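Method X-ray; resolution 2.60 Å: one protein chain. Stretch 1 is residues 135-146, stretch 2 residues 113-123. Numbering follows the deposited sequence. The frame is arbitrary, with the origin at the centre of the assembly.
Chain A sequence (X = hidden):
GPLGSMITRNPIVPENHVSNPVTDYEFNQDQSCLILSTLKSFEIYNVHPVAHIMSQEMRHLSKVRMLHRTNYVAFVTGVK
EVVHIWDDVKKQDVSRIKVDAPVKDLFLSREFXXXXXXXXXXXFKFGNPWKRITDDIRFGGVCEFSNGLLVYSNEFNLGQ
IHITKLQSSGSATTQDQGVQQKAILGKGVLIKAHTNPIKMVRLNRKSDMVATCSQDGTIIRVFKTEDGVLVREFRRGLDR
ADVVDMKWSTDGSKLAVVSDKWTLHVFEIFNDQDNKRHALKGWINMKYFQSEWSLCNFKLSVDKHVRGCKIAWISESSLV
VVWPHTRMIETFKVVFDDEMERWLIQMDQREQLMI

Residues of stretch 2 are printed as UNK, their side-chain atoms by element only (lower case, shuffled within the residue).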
# COMPACT_ATOMS: atom_id res chain seq x y z
N ASP A 135 -10.90 -0.92 22.79
CA ASP A 135 -12.26 -1.28 22.40
C ASP A 135 -12.36 -1.50 20.90
O ASP A 135 -11.63 -0.88 20.12
CB ASP A 135 -13.26 -0.19 22.77
CG ASP A 135 -13.61 -0.18 24.24
OD1 ASP A 135 -13.86 -1.28 24.80
OD2 ASP A 135 -13.65 0.92 24.83
N ASP A 136 -13.29 -2.35 20.48
CA ASP A 136 -13.48 -2.60 19.06
C ASP A 136 -14.05 -1.36 18.41
O ASP A 136 -14.81 -0.61 19.03
CB ASP A 136 -14.42 -3.78 18.84
CG ASP A 136 -13.74 -5.11 19.05
OD1 ASP A 136 -12.51 -5.09 19.29
OD2 ASP A 136 -14.41 -6.16 18.96
N ILE A 137 -13.66 -1.14 17.16
CA ILE A 137 -14.09 0.01 16.38
C ILE A 137 -14.97 -0.45 15.21
O ILE A 137 -14.78 -1.54 14.66
CB ILE A 137 -12.86 0.77 15.84
CG1 ILE A 137 -12.09 1.36 17.02
CG2 ILE A 137 -13.27 1.85 14.86
CD1 ILE A 137 -10.68 1.82 16.69
N ARG A 138 -15.95 0.38 14.85
CA ARG A 138 -16.84 0.07 13.74
C ARG A 138 -16.46 0.94 12.55
O ARG A 138 -16.40 2.17 12.66
CB ARG A 138 -18.29 0.32 14.15
CG ARG A 138 -18.76 -0.57 15.29
CD ARG A 138 -18.90 -2.03 14.84
NE ARG A 138 -20.19 -2.26 14.20
CZ ARG A 138 -21.16 -3.01 14.73
NH1 ARG A 138 -22.31 -3.15 14.09
NH2 ARG A 138 -20.96 -3.61 15.90
N PHE A 139 -16.18 0.31 11.41
CA PHE A 139 -15.79 1.06 10.23
C PHE A 139 -16.67 0.66 9.03
O PHE A 139 -17.49 -0.25 9.14
CB PHE A 139 -14.31 0.82 9.94
CG PHE A 139 -14.00 -0.51 9.33
CD1 PHE A 139 -14.57 -1.68 9.83
CD2 PHE A 139 -13.13 -0.60 8.25
CE1 PHE A 139 -14.28 -2.92 9.27
CE2 PHE A 139 -12.83 -1.84 7.67
CZ PHE A 139 -13.40 -3.00 8.18
N GLY A 140 -16.48 1.33 7.90
CA GLY A 140 -17.29 1.04 6.72
C GLY A 140 -16.62 0.27 5.60
O GLY A 140 -17.02 0.39 4.46
N GLY A 141 -15.60 -0.52 5.92
CA GLY A 141 -14.94 -1.30 4.88
C GLY A 141 -13.50 -0.95 4.54
O GLY A 141 -12.74 -1.81 4.08
N VAL A 142 -13.11 0.30 4.75
CA VAL A 142 -11.75 0.72 4.44
C VAL A 142 -10.93 1.04 5.69
O VAL A 142 -11.38 1.73 6.59
CB VAL A 142 -11.76 1.98 3.56
CG1 VAL A 142 -10.34 2.36 3.18
CG2 VAL A 142 -12.61 1.74 2.32
N CYS A 143 -9.71 0.53 5.74
CA CYS A 143 -8.86 0.84 6.87
C CYS A 143 -7.40 0.53 6.59
O CYS A 143 -7.08 -0.48 5.96
CB CYS A 143 -9.33 0.09 8.12
SG CYS A 143 -8.68 -1.56 8.32
N GLU A 144 -6.53 1.41 7.03
CA GLU A 144 -5.11 1.21 6.84
C GLU A 144 -4.43 1.52 8.16
O GLU A 144 -4.87 2.38 8.92
CB GLU A 144 -4.57 2.14 5.75
CG GLU A 144 -3.32 1.58 5.07
CD GLU A 144 -2.31 2.65 4.72
OE1 GLU A 144 -2.71 3.78 4.39
OE2 GLU A 144 -1.09 2.35 4.76
N PHE A 145 -3.36 0.79 8.43
CA PHE A 145 -2.61 1.02 9.65
C PHE A 145 -1.15 1.05 9.29
O PHE A 145 -0.64 0.13 8.64
CB PHE A 145 -2.85 -0.09 10.66
CG PHE A 145 -2.04 0.07 11.90
CD1 PHE A 145 -2.31 1.09 12.80
CD2 PHE A 145 -0.95 -0.76 12.15
CE1 PHE A 145 -1.52 1.30 13.92
CE2 PHE A 145 -0.14 -0.57 13.27
CZ PHE A 145 -0.43 0.46 14.16
N SER A 146 -0.46 2.10 9.70
CA SER A 146 0.96 2.21 9.42
C SER A 146 1.60 3.22 10.32
O SER A 146 1.02 4.27 10.61
CB SER A 146 1.19 2.62 7.96
OG SER A 146 2.56 2.85 7.70
N UNK A 113 -1.55 -5.75 16.54
CA UNK A 113 -2.01 -6.65 15.50
C UNK A 113 -3.40 -6.12 15.17
O UNK A 113 -4.34 -6.36 15.92
c UNK A 113 -0.83 -10.11 16.87
c UNK A 113 -2.15 -8.10 15.98
c UNK A 113 -0.79 -8.65 16.44
c UNK A 113 -2.68 -8.97 14.85
N UNK A 114 -3.52 -5.38 14.07
CA UNK A 114 -4.82 -4.83 13.68
C UNK A 114 -5.54 -5.86 12.81
O UNK A 114 -4.95 -6.38 11.86
c UNK A 114 -5.99 -2.89 12.59
c UNK A 114 -3.80 -2.52 13.73
c UNK A 114 -4.64 -3.50 12.91
N UNK A 115 -6.79 -6.16 13.15
CA UNK A 115 -7.59 -7.15 12.42
C UNK A 115 -9.04 -6.70 12.18
O UNK A 115 -9.75 -6.35 13.13
c UNK A 115 -6.27 -9.00 13.53
c UNK A 115 -8.44 -9.53 12.41
c UNK A 115 -7.67 -8.50 13.21
N UNK A 116 -9.49 -6.70 10.93
CA UNK A 116 -10.87 -6.30 10.65
C UNK A 116 -11.64 -7.47 10.09
O UNK A 116 -11.09 -8.34 9.42
o UNK A 116 -10.64 -5.52 8.34
c UNK A 116 -10.93 -5.12 9.67
N UNK A 117 -12.93 -7.49 10.38
CA UNK A 117 -13.81 -8.55 9.93
C UNK A 117 -15.19 -7.96 10.01
O UNK A 117 -15.50 -7.22 10.94
c UNK A 117 -12.59 -8.86 12.95
c UNK A 117 -13.76 -8.68 15.05
c UNK A 117 -14.90 -9.21 14.45
c UNK A 117 -13.71 -9.76 10.87
c UNK A 117 -12.60 -8.50 14.30
c UNK A 117 -14.87 -9.56 13.10
c UNK A 117 -13.72 -9.39 12.33
o UNK A 117 -13.79 -8.31 16.37
N UNK A 118 -16.04 -8.30 9.05
CA UNK A 118 -17.38 -7.73 9.07
C UNK A 118 -17.20 -6.23 9.06
O UNK A 118 -16.50 -5.69 8.20
N UNK A 119 -17.80 -5.54 10.02
CA UNK A 119 -17.66 -4.09 10.09
C UNK A 119 -17.02 -3.66 11.39
O UNK A 119 -17.36 -2.63 11.97
o UNK A 119 -19.67 -4.61 11.85
c UNK A 119 -20.00 -3.76 10.99
o UNK A 119 -21.10 -3.17 10.99
c UNK A 119 -19.02 -3.41 9.90
N UNK A 120 -16.05 -4.46 11.84
CA UNK A 120 -15.33 -4.19 13.07
C UNK A 120 -13.81 -4.24 12.89
O UNK A 120 -13.30 -5.00 12.06
c UNK A 120 -14.95 -5.00 15.43
c UNK A 120 -15.72 -5.25 14.14
c UNK A 120 -17.22 -5.21 14.39
N UNK A 121 -13.10 -3.43 13.65
CA UNK A 121 -11.64 -3.44 13.62
C UNK A 121 -11.22 -3.74 15.05
O UNK A 121 -11.65 -3.06 15.98
c UNK A 121 -11.49 -1.70 11.80
c UNK A 121 -11.03 -2.09 13.21
c UNK A 121 -10.91 -0.39 11.31
c UNK A 121 -9.51 -2.18 13.26
N UNK A 122 -10.38 -4.76 15.23
CA UNK A 122 -9.91 -5.13 16.57
C UNK A 122 -8.40 -5.03 16.65
O UNK A 122 -7.68 -5.48 15.77
o UNK A 122 -11.73 -6.61 17.23
c UNK A 122 -10.34 -6.55 16.95
N UNK A 123 -7.91 -4.44 17.73
CA UNK A 123 -6.48 -4.32 17.89
C UNK A 123 -6.06 -5.19 19.06
O UNK A 123 -6.48 -4.96 20.19
c UNK A 123 -6.06 -2.85 18.16
c UNK A 123 -4.55 -2.71 18.00
c UNK A 123 -6.77 -1.91 17.20

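Position 113 carries four carbons, forked at the first, with one arm two carbons long. The side chain points away from stretch 1 and touches nothing there. This is Ile113.

Position 114 has three carbons, one carrying the other two. It points toward stretch 1. One terminal carbon lies over the face of the Phe145 ring, 3.6 Å from Phe145 CG. It is Val114, and the contact is a CH-pi interaction, with CG2 3.9 Å from the centroid of the Phe145 ring.

Position 115 has the same three-carbon fork but points away, and no atom of stretch 1 is near. It is Val115.

Position 116 has one carbon followed by one oxygen. The side chain points toward stretch 1, and its CB lies 3.6 Å from Phe139 CZ. This is Ser116.

Position 117 shows one carbon, then a six-carbon ring bearing one oxygen. The CA-to-CB bond points away, but the oxygen borne by the ring lies 3.4 Å from Asp136 OD2. This is Tyr117.

Position 118 has no side-chain atoms. Its backbone O lies 3.7 Å from Phe139 CE1. With no side chain, and a positive phi of 57° that favours glycine, it is Gly118.

Position 119 has two carbons, the second carrying two oxygens. One oxygen is 3.3 Å from Arg138 NH1. A carboxylate on so short a stem is aspartate, Asp119. The contact of its OD2 with Arg138 NH1 is a salt bridge whose hydrogen bond is weak. OD1 sits over one face of the guanidinium.

Position 120 is again three carbons, one carrying two. One tip is 3.7 Å from Asp136 CB and the other 3.6 Å from Arg138 CD. It is Val120.

Position 121 has four carbons, forked at the first, with one two-carbon arm. The inner carbon of that arm lies over the face of the Phe139 ring, and its end is 3.6 Å from Cys143 CB. This is Ile121, and CG1 makes a CH-pi contact 3.8 Å from the centroid of the Phe139 ring.

Position 122 has one carbon then one oxygen, and the oxygen is 2.7 Å from Asp136 OD1. This is Ser122. Its OG donates to that carboxylate and accepts a hydrogen bond from Tyr117 OH at 2.8 Å.

Position 123 has three carbons, one carrying two; the side chain points sideways and its nearest terminal carbon stays 5.4 Å from Ile137 CD1. It is Val123.

The contact is built on antiparallel strand pairing. Ile121 N donates to Ile137 O at 2.7 Å, and Ile137 N donates to Ile121 O at 3.0 Å. Phe139 N donates to Asp119 O at 3.2 Å, extending the ladder. Arg138 and Val120 share one face of the sheet, Ile137 and Ile121 the other. Stretch 1 then turns a corner at Gly140 and Gly141. Beyond it, Cys143 and Phe145 point back toward stretch 2, adding apolar packing against Ile121 and Val114.

Stretch 2, residues 113-123: IVVSYGDVISV
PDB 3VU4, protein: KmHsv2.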